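L-lysine 6-monooxygenase involved in desferrioxamine biosynthesis (Erwinia amylovora CFBP1430, PDB 5O8P) probably uses NADPH and FAD to N-hydroxylate cadaverine for desferrioxamine siderophore biosynthesis, as a member of the lysine/ornithine N-monooxygenase family. Local coordinates at residues 123-128 against 136-141; 130-135 against 149-154; 118-123 against 141-146. All coordinates share one frame; numbering follows the deposited sequence.

Contact 1: 123-128 against 136-141. With FAD (flavin-adenine dinucleotide), chain C.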
loop_
_atom_site.group_PDB
_atom_site.type_symbol
_atom_site.label_atom_id
_atom_site.label_comp_id
_atom_site.label_asym_id
_atom_site.label_seq_id
_atom_site.Cartn_x
_atom_site.Cartn_y
_atom_site.Cartn_z
ATOM N N VAL B 123 10.087 46.218 -0.400
ATOM C CA VAL B 123 10.383 46.948 0.832
ATOM C C VAL B 123 11.882 47.175 0.894
ATOM O O VAL B 123 12.648 46.225 0.726
ATOM C CB VAL B 123 9.910 46.169 2.065
ATOM C CG1 VAL B 123 10.427 46.804 3.354
ATOM C CG2 VAL B 123 8.390 46.080 2.061
ATOM N N GLU B 124 12.277 48.427 1.119
ATOM C CA GLU B 124 13.693 48.834 1.097
ATOM C C GLU B 124 14.245 49.202 2.464
ATOM O O GLU B 124 15.426 48.979 2.730
ATOM C CB GLU B 124 13.938 49.984 0.100
ATOM C CG GLU B 124 13.434 49.662 -1.303
ATOM C CD GLU B 124 14.440 49.795 -2.434
ATOM O OE1 GLU B 124 15.378 50.617 -2.307
ATOM O OE2 GLU B 124 14.249 49.098 -3.463
ATOM N N TYR B 125 13.411 49.779 3.323
ATOM C CA TYR B 125 13.828 50.182 4.665
ATOM C C TYR B 125 12.626 50.169 5.612
ATOM O O TYR B 125 11.496 50.454 5.206
ATOM C CB TYR B 125 14.459 51.575 4.601
ATOM C CG TYR B 125 15.199 52.024 5.854
ATOM C CD1 TYR B 125 16.411 51.422 6.238
ATOM C CD2 TYR B 125 14.706 53.091 6.640
ATOM C CE1 TYR B 125 17.100 51.856 7.370
ATOM C CE2 TYR B 125 15.380 53.527 7.776
ATOM C CZ TYR B 125 16.575 52.913 8.139
ATOM O OH TYR B 125 17.239 53.351 9.264
ATOM N N VAL B 126 12.877 49.812 6.865
ATOM C CA VAL B 126 11.871 49.860 7.918
ATOM C C VAL B 126 12.477 50.580 9.109
ATOM O O VAL B 126 13.655 50.412 9.394
ATOM C CB VAL B 126 11.417 48.447 8.354
ATOM C CG1 VAL B 126 10.341 48.537 9.419
ATOM C CG2 VAL B 126 10.904 47.648 7.165
ATOM N N SER B 127 11.670 51.372 9.801
ATOM C CA SER B 127 12.130 52.124 10.963
ATOM C C SER B 127 10.986 52.328 11.946
ATOM O O SER B 127 9.813 52.224 11.563
ATOM C CB SER B 127 12.705 53.471 10.519
ATOM O OG SER B 127 11.793 54.145 9.665
ATOM N N TYR B 128 11.339 52.588 13.208
ATOM C CA TYR B 128 10.359 52.854 14.260
ATOM C C TYR B 128 10.256 54.339 14.504
ATOM O O TYR B 128 11.233 54.981 14.884
ATOM C CB TYR B 128 10.725 52.154 15.575
ATOM C CG TYR B 128 9.642 52.269 16.641
ATOM C CD1 TYR B 128 8.406 51.638 16.473
ATOM C CD2 TYR B 128 9.834 53.032 17.795
ATOM C CE1 TYR B 128 7.402 51.734 17.416
ATOM C CE2 TYR B 128 8.831 53.139 18.756
ATOM C CZ TYR B 128 7.614 52.485 18.560
ATOM O OH TYR B 128 6.619 52.582 19.508
ATOM N N ARG B 136 7.373 52.299 10.268
ATOM C CA ARG B 136 7.312 52.998 8.986
ATOM C C ARG B 136 8.056 52.149 7.981
ATOM O O ARG B 136 9.249 51.942 8.141
ATOM C CB ARG B 136 7.981 54.371 9.144
ATOM C CG ARG B 136 8.125 55.196 7.887
ATOM C CD ARG B 136 8.773 56.552 8.184
ATOM N NE ARG B 136 8.009 57.304 9.190
ATOM C CZ ARG B 136 6.868 57.956 8.954
ATOM N NH1 ARG B 136 6.311 57.984 7.730
ATOM N NH2 ARG B 136 6.265 58.589 9.965
ATOM N N VAL B 137 7.355 51.668 6.962
ATOM C CA VAL B 137 7.902 50.724 5.967
ATOM C C VAL B 137 8.028 51.425 4.619
ATOM O O VAL B 137 7.013 51.755 4.016
ATOM C CB VAL B 137 6.952 49.510 5.800
ATOM C CG1 VAL B 137 7.408 48.579 4.683
ATOM C CG2 VAL B 137 6.818 48.764 7.112
ATOM N N ARG B 138 9.254 51.640 4.146
ATOM C CA ARG B 138 9.485 52.335 2.872
ATOM C C ARG B 138 9.608 51.322 1.731
ATOM O O ARG B 138 10.534 50.503 1.707
ATOM C CB ARG B 138 10.723 53.235 2.950
ATOM C CG ARG B 138 10.675 54.443 2.005
ATOM C CD ARG B 138 11.893 55.358 2.149
ATOM N NE ARG B 138 13.136 54.629 1.826
ATOM C CZ ARG B 138 14.276 54.616 2.541
ATOM N NH1 ARG B 138 14.416 55.329 3.663
ATOM N NH2 ARG B 138 15.302 53.878 2.111
ATOM N N SER B 139 8.659 51.385 0.795
ATOM C CA SER B 139 8.633 50.512 -0.374
ATOM C C SER B 139 9.047 51.233 -1.650
ATOM O O SER B 139 9.131 52.465 -1.692
ATOM C CB SER B 139 7.231 49.945 -0.570
ATOM O OG SER B 139 6.414 50.807 -1.341
ATOM N N THR B 140 9.288 50.439 -2.687
ATOM C CA THR B 140 9.589 50.936 -4.030
ATOM C C THR B 140 8.796 50.080 -5.003
ATOM O O THR B 140 8.923 48.859 -4.975
ATOM C CB THR B 140 11.098 50.815 -4.345
ATOM O OG1 THR B 140 11.841 51.783 -3.583
ATOM C CG2 THR B 140 11.397 51.038 -5.813
ATOM N N ASP B 141 7.978 50.698 -5.859
ATOM C CA ASP B 141 7.256 49.954 -6.895
ATOM C C ASP B 141 8.233 49.437 -7.954
ATOM O O ASP B 141 8.958 50.222 -8.557
ATOM C CB ASP B 141 6.157 50.804 -7.535
ATOM C CG ASP B 141 5.289 50.010 -8.512
ATOM O OD1 ASP B 141 4.327 49.342 -8.080
ATOM O OD2 ASP B 141 5.578 50.051 -9.722
HETATM P PA FAD C . 8.805 32.127 0.073
HETATM O O1A FAD C . 8.470 31.509 -1.272
HETATM O O2A FAD C . 10.252 32.276 0.478
HETATM O O5B FAD C . 8.083 33.572 0.068
HETATM C C5B FAD C . 8.793 34.788 0.276
HETATM C C4B FAD C . 8.288 35.931 -0.597
HETATM O O4B FAD C . 8.725 37.180 -0.040
HETATM C C3B FAD C . 8.843 35.876 -2.016
HETATM O O3B FAD C . 7.767 36.073 -2.942
HETATM C C2B FAD C . 9.903 36.976 -2.058
HETATM O O2B FAD C . 10.059 37.593 -3.340
HETATM C C1B FAD C . 9.364 37.974 -1.051
HETATM N N9A FAD C . 10.347 38.945 -0.497
HETATM C C8A FAD C . 11.555 38.708 0.056
HETATM N N7A FAD C . 12.137 39.878 0.443
HETATM C C5A FAD C . 11.292 40.885 0.137
HETATM C C6A FAD C . 11.265 42.369 0.261
HETATM N N6A FAD C . 12.302 43.044 0.814
HETATM N N1A FAD C . 10.169 43.030 -0.194
HETATM C C2A FAD C . 9.122 42.384 -0.752
HETATM N N3A FAD C . 9.086 41.046 -0.901
HETATM C C4A FAD C . 10.114 40.259 -0.483
HETATM N N1 FAD C . 7.168 22.385 2.847
HETATM C C2 FAD C . 6.094 21.580 3.058
HETATM O O2 FAD C . 5.553 21.603 4.187
HETATM N N3 FAD C . 5.593 20.774 2.095
HETATM C C4 FAD C . 6.136 20.713 0.866
HETATM O O4 FAD C . 5.659 19.957 -0.003
HETATM C C4X FAD C . 7.314 21.561 0.555
HETATM N N5 FAD C . 7.902 21.549 -0.661
HETATM C C5X FAD C . 8.977 22.333 -0.911
HETATM C C6 FAD C . 9.544 22.277 -2.182
HETATM C C7 FAD C . 10.651 23.055 -2.514
HETATM C C7M FAD C . 11.248 22.974 -3.898
HETATM C C8 FAD C . 11.233 23.962 -1.484
HETATM C C8M FAD C . 12.429 24.813 -1.816
HETATM C C9 FAD C . 10.675 24.024 -0.206
HETATM C C9A FAD C . 9.557 23.244 0.143
HETATM N N10 FAD C . 8.944 23.276 1.442
HETATM C C10 FAD C . 7.820 22.429 1.656
HETATM C "C1'" FAD C . 9.414 24.137 2.561
HETATM C "C2'" FAD C . 8.650 25.479 2.642
HETATM O "O2'" FAD C . 7.229 25.258 2.527
HETATM C "C3'" FAD C . 9.096 26.515 1.593
HETATM O "O3'" FAD C . 10.487 26.831 1.760
HETATM C "C4'" FAD C . 8.291 27.820 1.643
HETATM O "O4'" FAD C . 8.313 28.444 0.354
HETATM C "C5'" FAD C . 8.826 28.808 2.675
HETATM O "O5'" FAD C . 7.781 29.711 3.042
HETATM P P FAD C . 7.944 31.286 2.802
HETATM O O1P FAD C . 6.653 31.958 3.221
HETATM O O2P FAD C . 9.231 31.626 3.499
HETATM O O3P FAD C . 8.019 31.224 1.177
#
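Arg-136 and Ser-127 form a hydrogen-bonded pair in an antiparallel beta hairpin, made by strands 121-129 and 134-141 of the sheet that carries the FAD adenine. Arg-136 N donates to Ser-127 O at 2.8 Å, and Ser-127 N returns a bond to Arg-136 O. The small serine hydroxymethyl fits beside Arg-136 CB, while the long arginine runs on out of the contact to salt bridges with Asp-129 and Glu-149. Val-137 turns to the other, buried face, where Val-123 and Val-126 also point. Its CG1 lies 3.7 Å from Val-123 CG1, and Leu-155 extends this apolar patch. Beta-branched valines suit it, being compact, water-shunning and at ease in extended backbone. At Arg-138 the regular ladder is broken by a classic beta bulge, where two residues, Glu-124 and Tyr-125, stand opposite one. Arg-138 O takes a nearly straight bond from Glu-124 N at 2.8 Å (172°) and a weak one from Tyr-125 N at 3.4 Å, while Arg-138 N donates to Tyr-125 O. The arginine chain bends at chi3 (61°), and Tyr-125 CB lies over one face of the guanidinium, 3.5 Å from NH2. The tyrosine ring is turned only 12° from the guanidinium plane. Ser-139 pairs with Val-123 without mutual backbone bonds, and its OG accepts from Trp-150 NE1. At this non-hydrogen-bonded pair the N and O of Val-123 point away from Ser-139 and bond FAD instead: N donates to FAD N1A at 3.2 Å, and O accepts from FAD N6A at 3.2 Å. Last comes Thr-140, packed obliquely against Glu-124, whose carboxylate is salt-bridged to Arg-122; here Thr-140 OG1 sits 3.5 Å from Glu-124 CG.

Contact 2: 130-135 against 149-154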
loop_
_atom_site.group_PDB
_atom_site.type_symbol
_atom_site.label_atom_id
_atom_site.label_comp_id
_atom_site.label_asym_id
_atom_site.label_seq_id
_atom_site.Cartn_x
_atom_site.Cartn_y
_atom_site.Cartn_z
ATOM N N ASP B 130 9.350 57.139 16.745
ATOM C CA ASP B 130 9.142 57.356 18.190
ATOM C C ASP B 130 7.935 58.249 18.474
ATOM O O ASP B 130 7.220 58.031 19.448
ATOM C CB ASP B 130 10.376 57.976 18.851
ATOM C CG ASP B 130 11.574 57.064 18.827
ATOM O OD1 ASP B 130 11.501 55.945 19.386
ATOM O OD2 ASP B 130 12.604 57.483 18.261
ATOM N N ASN B 131 7.715 59.234 17.605
ATOM C CA ASN B 131 6.644 60.216 17.778
ATOM C C ASN B 131 5.258 59.646 17.461
ATOM O O ASN B 131 4.327 59.847 18.237
ATOM C CB ASN B 131 6.953 61.487 16.965
ATOM C CG ASN B 131 8.113 62.306 17.563
ATOM O OD1 ASN B 131 8.489 63.345 17.017
ATOM N ND2 ASN B 131 8.679 61.844 18.684
ATOM N N LEU B 132 5.124 58.919 16.351
ATOM C CA LEU B 132 3.865 58.216 16.023
ATOM C C LEU B 132 3.685 56.889 16.783
ATOM O O LEU B 132 2.592 56.332 16.785
ATOM C CB LEU B 132 3.755 57.946 14.514
ATOM C CG LEU B 132 3.355 59.088 13.583
ATOM C CD1 LEU B 132 3.560 58.670 12.132
ATOM C CD2 LEU B 132 1.912 59.537 13.790
ATOM N N GLN B 133 4.749 56.382 17.406
ATOM C CA GLN B 133 4.727 55.109 18.151
ATOM C C GLN B 133 4.364 53.873 17.295
ATOM O O GLN B 133 3.711 52.949 17.771
ATOM C CB GLN B 133 3.833 55.222 19.406
ATOM C CG GLN B 133 4.457 56.046 20.526
ATOM C CD GLN B 133 5.445 55.237 21.344
ATOM O OE1 GLN B 133 5.050 54.434 22.191
ATOM N NE2 GLN B 133 6.737 55.435 21.086
ATOM N N CYS B 134 4.822 53.854 16.044
ATOM C CA CYS B 134 4.544 52.758 15.123
ATOM C C CYS B 134 5.693 52.547 14.122
ATOM O O CYS B 134 6.694 53.261 14.157
ATOM C CB CYS B 134 3.232 53.034 14.391
ATOM S SG CYS B 134 3.395 54.199 13.021
ATOM N N TYR B 135 5.542 51.549 13.248
ATOM C CA TYR B 135 6.577 51.196 12.267
ATOM C C TYR B 135 6.299 51.845 10.905
ATOM O O TYR B 135 5.149 51.937 10.452
ATOM C CB TYR B 135 6.729 49.670 12.148
ATOM C CG TYR B 135 7.395 49.061 13.371
ATOM C CD1 TYR B 135 8.785 49.055 13.504
ATOM C CD2 TYR B 135 6.635 48.529 14.409
ATOM C CE1 TYR B 135 9.404 48.526 14.633
ATOM C CE2 TYR B 135 7.238 48.003 15.544
ATOM C CZ TYR B 135 8.626 47.997 15.657
ATOM O OH TYR B 135 9.208 47.466 16.790
ATOM N N GLU B 149 5.350 55.033 1.490
ATOM C CA GLU B 149 5.562 54.691 2.899
ATOM C C GLU B 149 4.275 54.146 3.481
ATOM O O GLU B 149 3.194 54.673 3.236
ATOM C CB GLU B 149 6.078 55.889 3.702
ATOM C CG GLU B 149 7.579 56.082 3.517
ATOM C CD GLU B 149 8.181 57.241 4.302
ATOM O OE1 GLU B 149 7.443 57.942 5.061
ATOM O OE2 GLU B 149 9.425 57.409 4.145
ATOM N N TRP B 150 4.407 53.049 4.208
ATOM C CA TRP B 150 3.286 52.370 4.813
ATOM C C TRP B 150 3.498 52.463 6.307
ATOM O O TRP B 150 4.611 52.250 6.802
ATOM C CB TRP B 150 3.260 50.917 4.370
ATOM C CG TRP B 150 3.297 50.731 2.889
ATOM C CD1 TRP B 150 4.386 50.813 2.076
ATOM C CD2 TRP B 150 2.196 50.409 2.043
ATOM N NE1 TRP B 150 4.029 50.565 0.775
ATOM C CE2 TRP B 150 2.686 50.312 0.727
ATOM C CE3 TRP B 150 0.837 50.195 2.274
ATOM C CZ2 TRP B 150 1.865 50.016 -0.362
ATOM C CZ3 TRP B 150 0.020 49.890 1.203
ATOM C CH2 TRP B 150 0.535 49.807 -0.105
ATOM N N LEU B 151 2.440 52.816 7.025
ATOM C CA LEU B 151 2.486 52.908 8.474
ATOM C C LEU B 151 1.781 51.713 9.067
ATOM O O LEU B 151 0.810 51.214 8.489
ATOM C CB LEU B 151 1.824 54.203 8.918
ATOM C CG LEU B 151 2.619 55.439 8.492
ATOM C CD1 LEU B 151 1.772 56.708 8.467
ATOM C CD2 LEU B 151 3.834 55.586 9.391
ATOM N N ALA B 152 2.283 51.236 10.206
ATOM C CA ALA B 152 1.712 50.044 10.844
ATOM C C ALA B 152 2.170 49.833 12.276
ATOM O O ALA B 152 3.337 50.068 12.623
ATOM C CB ALA B 152 2.043 48.799 10.033
ATOM N N HIS B 153 1.243 49.347 13.093
ATOM C CA HIS B 153 1.520 49.051 14.495
ATOM C C HIS B 153 2.368 47.797 14.648
ATOM O O HIS B 153 3.222 47.719 15.550
ATOM C CB HIS B 153 0.216 48.906 15.274
ATOM C CG HIS B 153 -0.538 50.192 15.426
ATOM N ND1 HIS B 153 -0.180 51.146 16.356
ATOM C CD2 HIS B 153 -1.619 50.685 14.769
ATOM C CE1 HIS B 153 -1.010 52.170 16.266
ATOM N NE2 HIS B 153 -1.889 51.918 15.308
ATOM N N ARG B 154 2.123 46.829 13.762
ATOM C CA ARG B 154 2.782 45.544 13.792
ATOM C C ARG B 154 3.266 45.102 12.414
ATOM O O ARG B 154 2.623 45.357 11.394
ATOM C CB ARG B 154 1.797 44.510 14.324
ATOM C CG ARG B 154 1.364 44.727 15.766
ATOM C CD ARG B 154 0.195 43.857 16.119
ATOM N NE ARG B 154 -1.021 44.609 15.846
ATOM C CZ ARG B 154 -1.739 45.270 16.748
ATOM N NH1 ARG B 154 -1.395 45.277 18.037
ATOM N NH2 ARG B 154 -2.828 45.933 16.347
#
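Tyr-135 and Ala-152 are joined by two backbone hydrogen bonds, Tyr-135 N to Ala-152 O at 2.7 Å and Ala-152 N to Tyr-135 O at 3.0 Å. Tyr-135 O also receives a CA-H contact from Leu-151. The tyrosine ring meets the other segment with its edge: CD2 lies 3.7 Å from His-153 O, which sits in the ring plane. Beside the pair, Cys-134 SG, set between its own N and carbonyl carbon (chi1 80°), reaches Leu-151 CD2 at 3.9 Å. Leu-132 comes to the same methyl, its CD1 4.1 Å from Leu-151 CD2, the two leucines crossing at about a right angle. The pairing belongs to the beta hairpin of strands 134-141 and 147-152. Just before it, at the turn from strand 121-129, Gln-133 and Cys-134 lie opposite the single residue Asp-129, a G1 beta bulge. Gln-133 holds the left-handed backbone conformation that glycine commonly supplies there, and its NE2 donates to Asp-130 O at 3.1 Å, within the same turn. Farther out, tyrosine suits position 135 because its ring packs within the protein while Tyr-135 OH meets Arg-356 NE in a hydrogen bond. The backbone of Tyr-9, in strand 8-14, bonds to that of Leu-151 and His-153.

Contact 3: 118-123 against 141-146. With FAD (flavin-adenine dinucleotide), chain C.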
loop_
_atom_site.group_PDB
_atom_site.type_symbol
_atom_site.label_atom_id
_atom_site.label_comp_id
_atom_site.label_asym_id
_atom_site.label_seq_id
_atom_site.Cartn_x
_atom_site.Cartn_y
_atom_site.Cartn_z
ATOM N N ARG B 118 -0.525 43.368 -2.087
ATOM C CA ARG B 118 0.055 44.405 -2.937
ATOM C C ARG B 118 1.325 43.868 -3.595
ATOM O O ARG B 118 2.392 43.814 -2.971
ATOM C CB ARG B 118 0.389 45.667 -2.115
ATOM C CG ARG B 118 -0.239 46.926 -2.676
ATOM C CD ARG B 118 -1.475 47.380 -1.927
ATOM N NE ARG B 118 -2.592 46.440 -1.999
ATOM C CZ ARG B 118 -3.818 46.663 -1.505
ATOM N NH1 ARG B 118 -4.134 47.819 -0.908
ATOM N NH2 ARG B 118 -4.747 45.720 -1.613
ATOM N N TRP B 119 1.209 43.465 -4.855
ATOM C CA TRP B 119 2.359 42.938 -5.601
ATOM C C TRP B 119 3.253 44.064 -6.130
ATOM O O TRP B 119 2.911 45.235 -6.025
ATOM C CB TRP B 119 1.884 42.040 -6.748
ATOM C CG TRP B 119 1.105 40.865 -6.268
ATOM C CD1 TRP B 119 -0.243 40.695 -6.332
ATOM C CD2 TRP B 119 1.626 39.715 -5.602
ATOM N NE1 TRP B 119 -0.599 39.505 -5.752
ATOM C CE2 TRP B 119 0.530 38.878 -5.299
ATOM C CE3 TRP B 119 2.917 39.306 -5.236
ATOM C CZ2 TRP B 119 0.681 37.648 -4.651
ATOM C CZ3 TRP B 119 3.076 38.090 -4.585
ATOM C CH2 TRP B 119 1.965 37.270 -4.304
ATOM N N ASN B 120 4.404 43.698 -6.692
ATOM C CA ASN B 120 5.352 44.663 -7.280
ATOM C C ASN B 120 5.759 45.771 -6.296
ATOM O O ASN B 120 5.848 46.918 -6.657
ATOM C CB ASN B 120 4.792 45.241 -8.593
ATOM C CG ASN B 120 4.635 44.179 -9.676
ATOM O OD1 ASN B 120 3.530 43.952 -10.175
ATOM N ND2 ASN B 120 5.742 43.500 -10.028
ATOM N N THR B 121 6.039 45.386 -5.060
ATOM C CA THR B 121 6.327 46.314 -3.969
ATOM C C THR B 121 7.517 45.811 -3.151
ATOM O O THR B 121 7.366 44.969 -2.264
ATOM C CB THR B 121 5.077 46.425 -3.071
ATOM O OG1 THR B 121 3.918 46.595 -3.888
ATOM C CG2 THR B 121 5.179 47.575 -2.106
ATOM N N ARG B 122 8.703 46.305 -3.479
ATOM C CA ARG B 122 9.929 45.900 -2.791
ATOM C C ARG B 122 10.112 46.808 -1.585
ATOM O O ARG B 122 10.253 48.018 -1.728
ATOM C CB ARG B 122 11.141 45.990 -3.726
ATOM C CG ARG B 122 12.475 45.557 -3.125
ATOM C CD ARG B 122 13.566 45.424 -4.172
ATOM N NE ARG B 122 13.889 46.730 -4.771
ATOM C CZ ARG B 122 13.610 47.121 -6.027
ATOM N NH1 ARG B 122 12.996 46.319 -6.907
ATOM N NH2 ARG B 122 13.962 48.341 -6.424
ATOM N N VAL B 123 10.087 46.218 -0.400
ATOM C CA VAL B 123 10.383 46.948 0.832
ATOM C C VAL B 123 11.882 47.175 0.894
ATOM O O VAL B 123 12.648 46.225 0.726
ATOM C CB VAL B 123 9.910 46.169 2.065
ATOM C CG1 VAL B 123 10.427 46.804 3.354
ATOM C CG2 VAL B 123 8.390 46.080 2.061
ATOM N N ASP B 141 7.978 50.698 -5.859
ATOM C CA ASP B 141 7.256 49.954 -6.895
ATOM C C ASP B 141 8.233 49.437 -7.954
ATOM O O ASP B 141 8.958 50.222 -8.557
ATOM C CB ASP B 141 6.157 50.804 -7.535
ATOM C CG ASP B 141 5.289 50.010 -8.512
ATOM O OD1 ASP B 141 4.327 49.342 -8.080
ATOM O OD2 ASP B 141 5.578 50.051 -9.722
ATOM N N THR B 142 8.255 48.123 -8.161
ATOM C CA THR B 142 9.221 47.493 -9.041
ATOM C C THR B 142 9.072 47.903 -10.504
ATOM O O THR B 142 10.064 48.008 -11.213
ATOM C CB THR B 142 9.108 45.948 -8.999
ATOM O OG1 THR B 142 9.133 45.472 -7.647
ATOM C CG2 THR B 142 10.247 45.285 -9.803
ATOM N N VAL B 143 7.837 48.107 -10.960
ATOM C CA VAL B 143 7.575 48.444 -12.366
ATOM C C VAL B 143 7.856 49.931 -12.639
ATOM O O VAL B 143 8.463 50.254 -13.660
ATOM C CB VAL B 143 6.138 48.018 -12.813
ATOM C CG1 VAL B 143 5.687 48.690 -14.107
ATOM C CG2 VAL B 143 6.045 46.503 -12.942
ATOM N N SER B 144 7.419 50.813 -11.740
ATOM C CA SER B 144 7.478 52.269 -11.947
ATOM C C SER B 144 8.554 53.031 -11.159
ATOM O O SER B 144 8.795 54.190 -11.430
ATOM C CB SER B 144 6.118 52.885 -11.608
ATOM O OG SER B 144 5.979 53.103 -10.212
ATOM N N GLY B 145 9.162 52.411 -10.156
ATOM C CA GLY B 145 10.153 53.082 -9.298
ATOM C C GLY B 145 9.601 53.948 -8.177
ATOM O O GLY B 145 10.369 54.447 -7.348
ATOM N N LYS B 146 8.279 54.135 -8.149
ATOM C CA LYS B 146 7.606 55.039 -7.208
ATOM C C LYS B 146 7.841 54.667 -5.743
ATOM O O LYS B 146 7.689 53.505 -5.381
ATOM C CB LYS B 146 6.105 55.028 -7.487
ATOM C CG LYS B 146 5.283 55.922 -6.568
ATOM C CD LYS B 146 3.860 56.052 -7.060
ATOM C CE LYS B 146 3.107 57.085 -6.240
ATOM N NZ LYS B 146 1.643 57.039 -6.486
HETATM P PA FAD C . 8.805 32.127 0.073
HETATM O O1A FAD C . 8.470 31.509 -1.272
HETATM O O2A FAD C . 10.252 32.276 0.478
HETATM O O5B FAD C . 8.083 33.572 0.068
HETATM C C5B FAD C . 8.793 34.788 0.276
HETATM C C4B FAD C . 8.288 35.931 -0.597
HETATM O O4B FAD C . 8.725 37.180 -0.040
HETATM C C3B FAD C . 8.843 35.876 -2.016
HETATM O O3B FAD C . 7.767 36.073 -2.942
HETATM C C2B FAD C . 9.903 36.976 -2.058
HETATM O O2B FAD C . 10.059 37.593 -3.340
HETATM C C1B FAD C . 9.364 37.974 -1.051
HETATM N N9A FAD C . 10.347 38.945 -0.497
HETATM C C8A FAD C . 11.555 38.708 0.056
HETATM N N7A FAD C . 12.137 39.878 0.443
HETATM C C5A FAD C . 11.292 40.885 0.137
HETATM C C6A FAD C . 11.265 42.369 0.261
HETATM N N6A FAD C . 12.302 43.044 0.814
HETATM N N1A FAD C . 10.169 43.030 -0.194
HETATM C C2A FAD C . 9.122 42.384 -0.752
HETATM N N3A FAD C . 9.086 41.046 -0.901
HETATM C C4A FAD C . 10.114 40.259 -0.483
HETATM N N1 FAD C . 7.168 22.385 2.847
HETATM C C2 FAD C . 6.094 21.580 3.058
HETATM O O2 FAD C . 5.553 21.603 4.187
HETATM N N3 FAD C . 5.593 20.774 2.095
HETATM C C4 FAD C . 6.136 20.713 0.866
HETATM O O4 FAD C . 5.659 19.957 -0.003
HETATM C C4X FAD C . 7.314 21.561 0.555
HETATM N N5 FAD C . 7.902 21.549 -0.661
HETATM C C5X FAD C . 8.977 22.333 -0.911
HETATM C C6 FAD C . 9.544 22.277 -2.182
HETATM C C7 FAD C . 10.651 23.055 -2.514
HETATM C C7M FAD C . 11.248 22.974 -3.898
HETATM C C8 FAD C . 11.233 23.962 -1.484
HETATM C C8M FAD C . 12.429 24.813 -1.816
HETATM C C9 FAD C . 10.675 24.024 -0.206
HETATM C C9A FAD C . 9.557 23.244 0.143
HETATM N N10 FAD C . 8.944 23.276 1.442
HETATM C C10 FAD C . 7.820 22.429 1.656
HETATM C "C1'" FAD C . 9.414 24.137 2.561
HETATM C "C2'" FAD C . 8.650 25.479 2.642
HETATM O "O2'" FAD C . 7.229 25.258 2.527
HETATM C "C3'" FAD C . 9.096 26.515 1.593
HETATM O "O3'" FAD C . 10.487 26.831 1.760
HETATM C "C4'" FAD C . 8.291 27.820 1.643
HETATM O "O4'" FAD C . 8.313 28.444 0.354
HETATM C "C5'" FAD C . 8.826 28.808 2.675
HETATM O "O5'" FAD C . 7.781 29.711 3.042
HETATM P P FAD C . 7.944 31.286 2.802
HETATM O O1P FAD C . 6.653 31.958 3.221
HETATM O O2P FAD C . 9.231 31.626 3.499
HETATM O O3P FAD C . 8.019 31.224 1.177
#
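Thr-142 and Asn-120 are linked by the one hydrogen bond between the two segments: Thr-142 N donates to Asn-120 O at 3.1 Å, fairly straight at its hydrogen (162°) but coming from above the carbonyl plane. Asp-141 stands next to it with CG anti to its backbone N (chi1 -174°), which brings the carboxylate alongside the same carbonyl. Asp-141 OD1 and Asn-120 O, 3.2 Å apart, are both acceptors and do not bond. Asp-141 OD2 takes Ser-144 N at 2.8 Å on its anti lone pair, and Ser-144 OG reaches it from above the carboxylate plane at 3.1 Å. This is an Asx motif, and it shapes the loop of the hairpin between strands 134-141 and 147-152. Ser-144 OG in turn accepts from Lys-146 N in an ST turn, while Gly-145 N bonds to Asp-141 O; at the left-handed backbone angles of Gly-145 a beta carbon would press on the preceding carbonyl. The short polar side chains of Asp-141 and Ser-144 suit a tight loop, in which they accept from the backbone N atoms of Ser-144 and Lys-146. Thr-142 points toward the first segment with OG1 anti to its carbonyl carbon (chi1 -51°), 3.6 Å from Asn-120 C; that hydroxyl bonds to Gln-40 O. Its methyl CG2 lies 4.1 Å from Arg-122 NH1, the two side chains crossing at about a right angle, while Arg-122 NE is held by Glu-124. Asn-120, whose backbone also has left-handed helical angles, a conformation asparagine tolerates well, extends ND2 toward Val-143 CG2. Next to it Thr-121 OG1 donates to Trp-119 O at 2.7 Å, and Thr-121 O lies 3.5 Å from FAD C2A.

In the fold
All three contacts belong to the meander of strands 121-129, 134-141 and 147-152 in the mixed sheet that also holds strands 8-14 and 35-38. Contact 1 pairs the first two strands, contact 2 the start of the second with the end of the third, and contact 3 the start of the first with the loop joining the second and third. The centre of contact 1 is about 11 Å from each of the others, which are about 20 Å apart. Along the chain contact 1 is nested inside the loop closed by contact 3, while contact 2 crosses both. Contacts 1 and 3 share Val-123 and Asp-141, so the start of strand 121-129 lines the adenine site, while contact 2 lies farther away.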